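Local coordinates for DR2417 (Deinococcus radiodurans, PDB 4XWW), which probably degrades and matures RNA as a metal-dependent 5'-3' exonuclease, possibly also an endonuclease, of the metallo-beta-lactamase superfamily, and works as a homodimer, at residues 18-32 and 429-441. Numbering follows the deposited sequence.
With nucleotides of chain C.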
ATOM      1  N   THR A  18      26.764 -12.606  32.670  1.00 45.21           N
ATOM      2  CA  THR A  18      25.479 -11.999  32.357  1.00 46.69           C
ATOM      3  C   THR A  18      24.681 -12.843  31.379  1.00 39.52           C
ATOM      4  O   THR A  18      25.231 -13.666  30.647  1.00 36.88           O
ATOM      5  CB  THR A  18      25.652 -10.594  31.754  1.00 48.58           C
ATOM      6  OG1 THR A  18      26.515 -10.665  30.611  1.00 48.24           O
ATOM      7  CG2 THR A  18      26.252  -9.643  32.771  1.00 51.80           C
ATOM      8  N   LEU A  19      23.370 -12.641  31.387  1.00 34.54           N
ATOM      9  CA  LEU A  19      22.513 -13.206  30.365  1.00 29.61           C
ATOM     10  C   LEU A  19      22.643 -12.306  29.143  1.00 35.75           C
ATOM     11  O   LEU A  19      22.673 -11.086  29.284  1.00 34.89           O
ATOM     12  CB  LEU A  19      21.062 -13.281  30.854  1.00 28.13           C
ATOM     13  CG  LEU A  19      20.019 -13.920  29.938  1.00 29.20           C
ATOM     14  CD1 LEU A  19      20.305 -15.396  29.774  1.00 35.80           C
ATOM     15  CD2 LEU A  19      18.597 -13.692  30.468  1.00 31.36           C
ATOM     16  N   GLU A  20      22.762 -12.895  27.957  1.00 31.76           N
ATOM     17  CA  GLU A  20      22.669 -12.120  26.726  1.00 28.45           C
ATOM     18  C   GLU A  20      21.340 -12.453  26.103  1.00 25.77           C
ATOM     19  O   GLU A  20      21.011 -13.628  25.931  1.00 31.84           O
ATOM     20  CB  GLU A  20      23.811 -12.432  25.757  1.00 27.19           C
ATOM     21  CG  GLU A  20      25.204 -12.179  26.350  1.00 28.18           C
ATOM     22  CD  GLU A  20      26.327 -12.615  25.428  1.00 37.86           C
ATOM     23  OE1 GLU A  20      26.108 -13.495  24.568  1.00 36.17           O
ATOM     24  OE2 GLU A  20      27.440 -12.080  25.577  1.00 44.81           O
ATOM     25  N   VAL A  21      20.567 -11.420  25.819  1.00 24.51           N
ATOM     26  CA  VAL A  21      19.365 -11.565  25.024  1.00 24.71           C
ATOM     27  C   VAL A  21      19.729 -11.060  23.632  1.00 29.57           C
ATOM     28  O   VAL A  21      20.076  -9.892  23.473  1.00 23.41           O
ATOM     29  CB  VAL A  21      18.190 -10.766  25.601  1.00 29.12           C
ATOM     30  CG1 VAL A  21      16.920 -10.979  24.754  1.00 19.99           C
ATOM     31  CG2 VAL A  21      17.924 -11.162  27.029  1.00 27.07           C
ATOM     32  N   ILE A  22      19.722 -11.948  22.645  1.00 25.83           N
ATOM     33  CA  ILE A  22      20.167 -11.584  21.304  1.00 24.43           C
ATOM     34  C   ILE A  22      19.040 -11.831  20.303  1.00 22.94           C
ATOM     35  O   ILE A  22      18.889 -12.940  19.797  1.00 27.19           O
ATOM     36  CB  ILE A  22      21.433 -12.389  20.908  1.00 32.34           C
ATOM     37  CG1 ILE A  22      22.488 -12.308  22.026  1.00 29.44           C
ATOM     38  CG2 ILE A  22      21.982 -11.900  19.569  1.00 24.96           C
ATOM     39  CD1 ILE A  22      23.704 -13.217  21.819  1.00 28.29           C
ATOM     40  N   PRO A  23      18.222 -10.803  20.043  1.00 25.19           N
ATOM     41  CA  PRO A  23      17.199 -10.922  18.993  1.00 20.73           C
ATOM     42  C   PRO A  23      17.848 -11.105  17.631  1.00 25.07           C
ATOM     43  O   PRO A  23      18.727 -10.314  17.282  1.00 27.63           O
ATOM     44  CB  PRO A  23      16.450  -9.594  19.074  1.00 27.12           C
ATOM     45  CG  PRO A  23      17.417  -8.641  19.675  1.00 32.72           C
ATOM     46  CD  PRO A  23      18.237  -9.458  20.645  1.00 28.45           C
ATOM     47  N   LEU A  24      17.461 -12.140  16.888  1.00 26.69           N
ATOM     48  CA  LEU A  24      17.977 -12.308  15.529  1.00 22.28           C
ATOM     49  C   LEU A  24      16.926 -11.922  14.500  1.00 22.34           C
ATOM     50  O   LEU A  24      17.223 -11.796  13.315  1.00 27.57           O
ATOM     51  CB  LEU A  24      18.456 -13.744  15.285  1.00 22.77           C
ATOM     52  CG  LEU A  24      19.719 -14.165  16.051  1.00 23.62           C
ATOM     53  CD1 LEU A  24      20.123 -15.635  15.742  1.00 23.93           C
ATOM     54  CD2 LEU A  24      20.896 -13.196  15.785  1.00 23.95           C
ATOM     55  N   GLY A  25      15.693 -11.737  14.956  1.00 21.38           N
ATOM     56  CA  GLY A  25      14.619 -11.321  14.072  1.00 20.71           C
ATOM     57  C   GLY A  25      13.437 -10.942  14.933  1.00 24.47           C
ATOM     58  O   GLY A  25      13.332 -11.414  16.058  1.00 25.22           O
ATOM     59  N   GLY A  26      12.556 -10.102  14.409  1.00 20.08           N
ATOM     60  CA  GLY A  26      11.351  -9.705  15.117  1.00 21.50           C
ATOM     61  C   GLY A  26      11.442  -8.415  15.916  1.00 21.51           C
ATOM     62  O   GLY A  26      10.449  -7.951  16.476  1.00 23.73           O
ATOM     63  N   MET A  27      12.632  -7.828  15.963  1.00 18.82           N
ATOM     64  CA  MET A  27      12.826  -6.527  16.594  1.00 20.43           C
ATOM     65  C   MET A  27      12.904  -5.447  15.514  1.00 20.61           C
ATOM     66  O   MET A  27      13.626  -5.609  14.533  1.00 23.49           O
ATOM     67  CB  MET A  27      14.109  -6.509  17.424  1.00 20.50           C
ATOM     68  CG  MET A  27      14.025  -7.233  18.765  1.00 20.50           C
ATOM     69  SD  MET A  27      12.962  -6.418  19.959  1.00 23.87           S
ATOM     70  CE  MET A  27      13.378  -7.366  21.439  1.00 27.12           C
ATOM     71  N   GLY A  28      12.173  -4.352  15.684  1.00 24.02           N
ATOM     72  CA  GLY A  28      12.215  -3.290  14.682  1.00 21.27           C
ATOM     73  C   GLY A  28      11.500  -3.675  13.396  1.00 23.15           C
ATOM     74  O   GLY A  28      11.673  -3.037  12.339  1.00 22.53           O
ATOM     75  N   GLU A  29      10.687  -4.724  13.497  1.00 21.66           N
ATOM     76  CA  GLU A  29       9.891  -5.238  12.385  1.00 19.62           C
ATOM     77  C   GLU A  29       8.769  -6.083  12.952  1.00 22.12           C
ATOM     78  O   GLU A  29       8.821  -6.511  14.113  1.00 20.45           O
ATOM     79  CB  GLU A  29      10.741  -6.098  11.451  1.00 21.56           C
ATOM     80  CG  GLU A  29      11.280  -7.359  12.157  1.00 24.03           C
ATOM     81  CD  GLU A  29      12.132  -8.225  11.256  1.00 28.01           C
ATOM     82  OE1 GLU A  29      12.001  -8.119  10.021  1.00 28.75           O
ATOM     83  OE2 GLU A  29      12.944  -9.012  11.785  1.00 22.17           O
ATOM     84  N   ILE A  30       7.779  -6.357  12.119  1.00 19.49           N
ATOM     85  CA  ILE A  30       6.788  -7.350  12.435  1.00 17.06           C
ATOM     86  C   ILE A  30       6.999  -8.524  11.475  1.00 25.19           C
ATOM     87  O   ILE A  30       6.681  -8.437  10.290  1.00 26.04           O
ATOM     88  CB  ILE A  30       5.385  -6.783  12.329  1.00 20.42           C
ATOM     89  CG1 ILE A  30       5.226  -5.655  13.356  1.00 23.34           C
ATOM     90  CG2 ILE A  30       4.360  -7.897  12.548  1.00 21.34           C
ATOM     91  CD1 ILE A  30       3.883  -5.000  13.368  1.00 30.34           C
ATOM     92  N   GLY A  31       7.565  -9.610  11.998  1.00 22.15           N
ATOM     93  CA  GLY A  31       7.911 -10.766  11.192  1.00 19.81           C
ATOM     94  C   GLY A  31       9.227 -11.423  11.576  1.00 22.16           C
ATOM     95  O   GLY A  31      10.054 -10.839  12.302  1.00 20.85           O
ATOM     96  N   LYS A  32       9.404 -12.638  11.050  1.00 20.55           N
ATOM     97  CA  LYS A  32      10.540 -13.547  11.291  1.00 19.03           C
ATOM     98  C   LYS A  32      11.125 -13.473  12.697  1.00 19.34           C
ATOM     99  O   LYS A  32      12.327 -13.291  12.883  1.00 20.07           O
ATOM    100  CB  LYS A  32      11.659 -13.342  10.240  1.00 25.01           C
ATOM    101  CG  LYS A  32      12.281 -11.947  10.111  1.00 26.23           C
ATOM    102  CD  LYS A  32      13.288 -11.946   8.917  1.00 35.24           C
ATOM    103  CE  LYS A  32      13.771 -10.538   8.537  1.00 28.77           C
ATOM    104  NZ  LYS A  32      14.549  -9.914   9.656  1.00 24.20           N
ATOM    105  N   ALA A 429      15.475  -2.456  21.174  1.00 22.62           N
ATOM    106  CA  ALA A 429      16.455  -3.337  20.552  1.00 22.39           C
ATOM    107  C   ALA A 429      16.274  -3.419  19.035  1.00 21.33           C
ATOM    108  O   ALA A 429      15.172  -3.212  18.493  1.00 26.88           O
ATOM    109  CB  ALA A 429      16.410  -4.743  21.185  1.00 24.16           C
ATOM    110  N   LYS A 430      17.398  -3.682  18.376  1.00 23.86           N
ATOM    111  CA  LYS A 430      17.481  -3.968  16.948  1.00 25.10           C
ATOM    112  C   LYS A 430      17.911  -5.407  16.787  1.00 24.69           C
ATOM    113  O   LYS A 430      18.591  -5.930  17.664  1.00 25.01           O
ATOM    114  CB  LYS A 430      18.499  -3.054  16.254  1.00 27.33           C
ATOM    115  CG  LYS A 430      18.190  -1.576  16.362  1.00 26.93           C
ATOM    116  CD  LYS A 430      19.256  -0.783  15.607  1.00 32.97           C
ATOM    117  CE  LYS A 430      19.438   0.612  16.189  1.00 39.09           C
ATOM    118  NZ  LYS A 430      20.155   0.580  17.493  1.00 44.77           N
ATOM    119  N   ASN A 431      17.540  -6.047  15.680  1.00 23.44           N
ATOM    120  CA  ASN A 431      18.079  -7.375  15.387  1.00 22.71           C
ATOM    121  C   ASN A 431      19.601  -7.340  15.384  1.00 25.26           C
ATOM    122  O   ASN A 431      20.200  -6.402  14.850  1.00 26.87           O
ATOM    123  CB  ASN A 431      17.579  -7.891  14.041  1.00 21.09           C
ATOM    124  CG  ASN A 431      16.099  -8.071  14.004  1.00 22.09           C
ATOM    125  OD1 ASN A 431      15.465  -8.315  15.032  1.00 21.86           O
ATOM    126  ND2 ASN A 431      15.521  -7.957  12.818  1.00 24.67           N
ATOM    127  N   GLY A 432      20.218  -8.367  15.962  1.00 26.09           N
ATOM    128  CA  GLY A 432      21.668  -8.443  16.084  1.00 26.89           C
ATOM    129  C   GLY A 432      22.224  -7.809  17.347  1.00 24.12           C
ATOM    130  O   GLY A 432      23.384  -8.019  17.678  1.00 29.34           O
ATOM    131  N   ASP A 433      21.407  -7.050  18.068  1.00 23.68           N
ATOM    132  CA  ASP A 433      21.886  -6.449  19.318  1.00 28.38           C
ATOM    133  C   ASP A 433      22.196  -7.522  20.352  1.00 28.03           C
ATOM    134  O   ASP A 433      21.438  -8.490  20.507  1.00 28.23           O
ATOM    135  CB  ASP A 433      20.857  -5.491  19.925  1.00 30.89           C
ATOM    136  CG  ASP A 433      20.840  -4.136  19.265  1.00 33.69           C
ATOM    137  OD1 ASP A 433      21.730  -3.846  18.436  1.00 30.81           O
ATOM    138  OD2 ASP A 433      19.933  -3.350  19.606  1.00 32.31           O
ATOM    139  N   ILE A 434      23.301  -7.348  21.067  1.00 24.91           N
ATOM    140  CA  ILE A 434      23.543  -8.145  22.259  1.00 26.60           C
ATOM    141  C   ILE A 434      23.044  -7.338  23.446  1.00 31.99           C
ATOM    142  O   ILE A 434      23.634  -6.319  23.806  1.00 30.67           O
ATOM    143  CB  ILE A 434      25.039  -8.499  22.455  1.00 34.85           C
ATOM    144  CG1 ILE A 434      25.604  -9.166  21.204  1.00 41.40           C
ATOM    145  CG2 ILE A 434      25.203  -9.400  23.657  1.00 29.38           C
ATOM    146  CD1 ILE A 434      27.114  -9.185  21.162  1.00 46.66           C
ATOM    147  N   VAL A 435      21.932  -7.758  24.035  1.00 27.48           N
ATOM    148  CA  VAL A 435      21.417  -7.039  25.185  1.00 33.07           C
ATOM    149  C   VAL A 435      21.901  -7.742  26.447  1.00 32.01           C
ATOM    150  O   VAL A 435      21.549  -8.898  26.709  1.00 32.26           O
ATOM    151  CB  VAL A 435      19.881  -6.948  25.169  1.00 30.77           C
ATOM    152  CG1 VAL A 435      19.387  -6.141  26.367  1.00 25.32           C
ATOM    153  CG2 VAL A 435      19.402  -6.305  23.855  1.00 25.63           C
ATOM    154  N   ASN A 436      22.735  -7.056  27.221  1.00 31.86           N
ATOM    155  CA  ASN A 436      23.264  -7.658  28.436  1.00 30.92           C
ATOM    156  C   ASN A 436      22.363  -7.433  29.626  1.00 32.58           C
ATOM    157  O   ASN A 436      21.950  -6.315  29.904  1.00 33.96           O
ATOM    158  CB  ASN A 436      24.662  -7.128  28.733  1.00 36.37           C
ATOM    159  CG  ASN A 436      25.730  -8.006  28.149  1.00 48.62           C
ATOM    160  OD1 ASN A 436      26.091  -7.865  26.987  1.00 57.38           O
ATOM    161  ND2 ASN A 436      26.213  -8.950  28.940  1.00 54.51           N
ATOM    162  N   LEU A 437      22.072  -8.511  30.339  1.00 27.70           N
ATOM    163  CA  LEU A 437      21.125  -8.437  31.433  1.00 25.56           C
ATOM    164  C   LEU A 437      21.720  -9.053  32.688  1.00 34.05           C
ATOM    165  O   LEU A 437      22.169 -10.197  32.679  1.00 29.02           O
ATOM    166  CB  LEU A 437      19.814  -9.136  31.052  1.00 29.68           C
ATOM    167  CG  LEU A 437      18.713  -9.178  32.116  1.00 34.15           C
ATOM    168  CD1 LEU A 437      18.032  -7.832  32.199  1.00 29.55           C
ATOM    169  CD2 LEU A 437      17.700 -10.271  31.834  1.00 32.38           C
ATOM    170  N   GLY A 438      21.740  -8.263  33.754  1.00 35.33           N
ATOM    171  CA  GLY A 438      22.132  -8.734  35.066  1.00 34.91           C
ATOM    172  C   GLY A 438      21.186  -8.150  36.095  1.00 34.28           C
ATOM    173  O   GLY A 438      20.286  -7.393  35.747  1.00 31.64           O
ATOM    174  N   PRO A 439      21.377  -8.505  37.372  1.00 37.39           N
ATOM    175  CA  PRO A 439      20.496  -8.000  38.430  1.00 37.96           C
ATOM    176  C   PRO A 439      20.361  -6.477  38.435  1.00 41.55           C
ATOM    177  O   PRO A 439      19.293  -5.971  38.779  1.00 40.92           O
ATOM    178  CB  PRO A 439      21.181  -8.506  39.704  1.00 38.59           C
ATOM    179  CG  PRO A 439      21.776  -9.811  39.259  1.00 36.42           C
ATOM    180  CD  PRO A 439      22.308  -9.530  37.879  1.00 41.66           C
ATOM    181  N   ASP A 440      21.418  -5.765  38.048  1.00 35.19           N
ATOM    182  CA  ASP A 440      21.354  -4.317  37.900  1.00 37.65           C
ATOM    183  C   ASP A 440      22.081  -3.860  36.640  1.00 39.48           C
ATOM    184  O   ASP A 440      22.709  -2.802  36.623  1.00 40.85           O
ATOM    185  CB  ASP A 440      21.945  -3.605  39.119  1.00 51.24           C
ATOM    186  CG  ASP A 440      21.524  -2.146  39.183  1.00 45.58           C
ATOM    187  OD1 ASP A 440      20.341  -1.883  38.881  1.00 45.33           O
ATOM    188  OD2 ASP A 440      22.362  -1.271  39.499  1.00 43.48           O
ATOM    189  N   GLU A 441      22.011  -4.671  35.589  1.00 35.39           N
ATOM    190  CA  GLU A 441      22.634  -4.324  34.318  1.00 35.60           C
ATOM    191  C   GLU A 441      21.633  -4.527  33.205  1.00 30.85           C
ATOM    192  O   GLU A 441      20.922  -5.523  33.183  1.00 32.13           O
ATOM    193  CB  GLU A 441      23.883  -5.171  34.053  1.00 39.54           C
ATOM    194  CG  GLU A 441      24.566  -4.841  32.717  1.00 36.36           C
ATOM    195  CD  GLU A 441      25.863  -5.606  32.499  1.00 54.40           C
ATOM    196  OE1 GLU A 441      26.285  -6.333  33.422  1.00 49.85           O
ATOM    197  OE2 GLU A 441      26.463  -5.471  31.407  1.00 57.50           O
TER
ATOM    198  P     U C   2      -4.484  -8.307  13.461  1.00 27.37           P
ATOM    199  OP1   U C   2      -4.697  -9.726  13.823  1.00 28.63           O
ATOM    200  OP2   U C   2      -4.297  -7.298  14.528  1.00 31.19           O
ATOM    201  O5'   U C   2      -3.223  -8.177  12.498  1.00 33.40           O
ATOM    202  C5'   U C   2      -3.044  -9.051  11.371  1.00 30.51           C
ATOM    203  C4'   U C   2      -1.579  -9.370  11.181  1.00 24.77           C
ATOM    204  O4'   U C   2      -0.883  -8.209  10.644  1.00 29.14           O
ATOM    205  C3'   U C   2      -0.817  -9.771  12.442  1.00 25.18           C
ATOM    206  O3'   U C   2       0.069 -10.832  12.120  1.00 30.94           O
ATOM    207  C2'   U C   2       0.007  -8.527  12.758  1.00 27.91           C
ATOM    208  O2'   U C   2       1.184  -8.815  13.483  1.00 25.61           O
ATOM    209  C1'   U C   2       0.322  -8.028  11.352  1.00 32.00           C
ATOM    210  N1    U C   2       0.701  -6.611  11.283  1.00 34.84           N
ATOM    211  C2    U C   2       1.750  -6.269  10.451  1.00 44.10           C
ATOM    212  O2    U C   2       2.355  -7.085   9.779  1.00 49.94           O
ATOM    213  N3    U C   2       2.060  -4.933  10.438  1.00 47.55           N
ATOM    214  C4    U C   2       1.450  -3.926  11.152  1.00 48.46           C
ATOM    215  O4    U C   2       1.848  -2.766  11.027  1.00 56.93           O
ATOM    216  C5    U C   2       0.377  -4.360  11.993  1.00 34.78           C
ATOM    217  C6    U C   2       0.048  -5.657  12.028  1.00 36.22           C
TER
HETATM  218  O   HOH W   1      16.019  -4.528  13.686  1.00 25.20           O
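Leu19 and Val21 of strand 19-23 pair antiparallel with Leu437 and Val435 of strand 433-438, the short axes 4.6 Å apart. Both are hydrogen-bonded pairs, and the straightest of their four bonds runs from Val21 N to Val435 O (2.8 Å, 171°). The type II turn Lys430-Asp433, which leads into strand 433-438, is held to the end of the first strand by Gly432 N to Pro23 O, 2.8 Å. The two leucine side chains run alongside each other, Leu19 CD2 3.8 Å from Leu437 CD2; Val21 and Val435 share this face, which packs on strand 398-402 of the second sheet, as expected of the metallo-beta-lactamase sandwich. On the other face Ile434 CG2 lies 3.8 Å from Glu20 CD, alongside the extended glutamate chain. Past the classic bulge that Leu24 and Gly25 form opposite Ile34 of strand 34-39, the Asn431 amide reaches into the loop beside the zinc site. Asn431 CG stands beside its own backbone N (chi1 -63°), which lets OD1 accept a bond from Met27 N (3.0 Å), while ND2 donates to Glu29 OE2 (3.0 Å) from above the carboxylate plane. That oxygen also takes Gly26 N on its anti side and, through its syn lone pair, Lys32 NZ in a salt bridge, so three donors fix the carboxylate.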